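Local coordinates for putative transcriptional regulator protein, LacI family (Rhizobium etli, PDB 3MIZ) that probably regulates transcription as a LacI-type DNA-binding repressor, with a periplasmic-binding-protein-like domain that in relatives senses a small ligand, at residues E112-D115 with Y116-A119. Sequence-based numbering, arbitrary orientation.
Sequences EPDD and YQGA
D114 caps the start of helix 115-127 by turning its carboxylate back on Q117, three residues on. Its CB lies 3.6 Å from Q117 OE1, and its CG rests on Q117 CB at 3.3 Å. With CG anti to the backbone N (chi1 -157°), the carboxylate hangs over the first turn, where OD1 accepts the Q117 backbone N-H at 3.0 Å. That N-H arrives from above the carboxylate plane, 62° out of it, yet the bond is nearly straight. OD1 also accepts a hydrogen bond from a water (2.9 Å), and that water accepts one from Y116 N-H, while OD2 packs on Q117 CB at 3.5 Å. Aspartate suits an N-cap because its short side chain can return to amides that have no earlier turn to bond with. D114 O accepts the G118 N-H and D115 O the A119 N-H, beginning the regular helical bonding. D115 leaves the backbone heading away from the first turn, and its OD1 and OD2 form salt bridges with R149 and R81. The Q117 amide, its plane 89° from the D114 carboxylate, serves two partners: NE2 donates to D121 OD2, OE1 accepts from C282 N in strand 277-285. These links fix the strand-to-helix turn where the chain crosses between the two lobes of the periplasmic-binding-protein-like fold, and the negative D114 side chain probably gains stability from the positive end of the helix dipole.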
loop_
_atom_site.group_PDB
_atom_site.type_symbol
_atom_site.label_atom_id
_atom_site.label_comp_id
_atom_site.label_asym_id
_atom_site.label_seq_id
_atom_site.Cartn_x
_atom_site.Cartn_y
_atom_site.Cartn_z
ATOM N N GLU A 112 -8.333 5.233 18.811
ATOM C CA GLU A 112 -7.966 5.976 17.608
ATOM C C GLU A 112 -6.648 6.725 17.767
ATOM O O GLU A 112 -6.175 6.942 18.885
ATOM C CB GLU A 112 -9.010 7.045 17.314
ATOM C CG GLU A 112 -10.441 6.586 17.121
ATOM C CD GLU A 112 -11.388 7.767 17.197
ATOM O OE1 GLU A 112 -11.698 8.201 18.327
ATOM O OE2 GLU A 112 -11.803 8.275 16.136
ATOM N N PRO A 113 -6.065 7.170 16.642
ATOM C CA PRO A 113 -4.807 7.921 16.652
ATOM C C PRO A 113 -5.185 9.386 16.866
ATOM O O PRO A 113 -6.315 9.788 16.562
ATOM C CB PRO A 113 -4.251 7.664 15.255
ATOM C CG PRO A 113 -5.487 7.664 14.423
ATOM C CD PRO A 113 -6.457 6.832 15.260
ATOM N N ASP A 114 -4.256 10.188 17.374
ATOM C CA ASP A 114 -4.542 11.593 17.629
ATOM C C ASP A 114 -4.026 12.511 16.515
ATOM O O ASP A 114 -2.958 13.109 16.642
ATOM C CB ASP A 114 -3.917 12.004 18.962
ATOM C CG ASP A 114 -4.588 13.212 19.575
ATOM O OD1 ASP A 114 -5.076 14.084 18.827
ATOM O OD2 ASP A 114 -4.605 13.293 20.820
ATOM N N ASP A 115 -4.788 12.615 15.429
ATOM C CA ASP A 115 -4.434 13.468 14.296
ATOM C C ASP A 115 -4.153 14.901 14.718
ATOM O O ASP A 115 -3.211 15.534 14.243
ATOM C CB ASP A 115 -5.575 13.481 13.277
ATOM C CG ASP A 115 -5.711 12.171 12.557
ATOM O OD1 ASP A 115 -5.170 12.050 11.443
ATOM O OD2 ASP A 115 -6.336 11.254 13.121
ATOM N N TYR A 116 -4.993 15.415 15.601
ATOM C CA TYR A 116 -4.854 16.783 16.074
ATOM C C TYR A 116 -3.516 16.997 16.786
ATOM O O TYR A 116 -2.778 17.943 16.483
ATOM C CB TYR A 116 -6.016 17.120 17.015
ATOM C CG TYR A 116 -6.106 18.589 17.355
ATOM C CD1 TYR A 116 -6.827 19.466 16.553
ATOM C CD2 TYR A 116 -5.437 19.109 18.460
ATOM C CE1 TYR A 116 -6.878 20.825 16.842
ATOM C CE2 TYR A 116 -5.485 20.464 18.757
ATOM C CZ TYR A 116 -6.205 21.316 17.947
ATOM O OH TYR A 116 -6.250 22.661 18.237
ATOM N N GLN A 117 -3.200 16.120 17.732
ATOM C CA GLN A 117 -1.956 16.231 18.479
ATOM C C GLN A 117 -0.756 16.118 17.542
ATOM O O GLN A 117 0.196 16.893 17.644
ATOM C CB GLN A 117 -1.898 15.142 19.558
ATOM C CG GLN A 117 -0.507 14.850 20.116
ATOM C CD GLN A 117 0.217 13.792 19.314
ATOM O OE1 GLN A 117 -0.364 12.766 18.971
ATOM N NE2 GLN A 117 1.497 14.026 19.020
ATOM N N GLY A 118 -0.812 15.151 16.629
ATOM C CA GLY A 118 0.278 14.954 15.691
ATOM C C GLY A 118 0.546 16.181 14.841
ATOM O O GLY A 118 1.701 16.583 14.676
ATOM N N ALA A 119 -0.512 16.782 14.299
ATOM C CA ALA A 119 -0.360 17.967 13.458
ATOM C C ALA A 119 0.109 19.149 14.293
ATOM O O ALA A 119 0.866 20.001 13.816
ATOM C CB ALA A 119 -1.674 18.302 12.759
HETATM O O HOH W 1 -7.325 13.952 17.051
#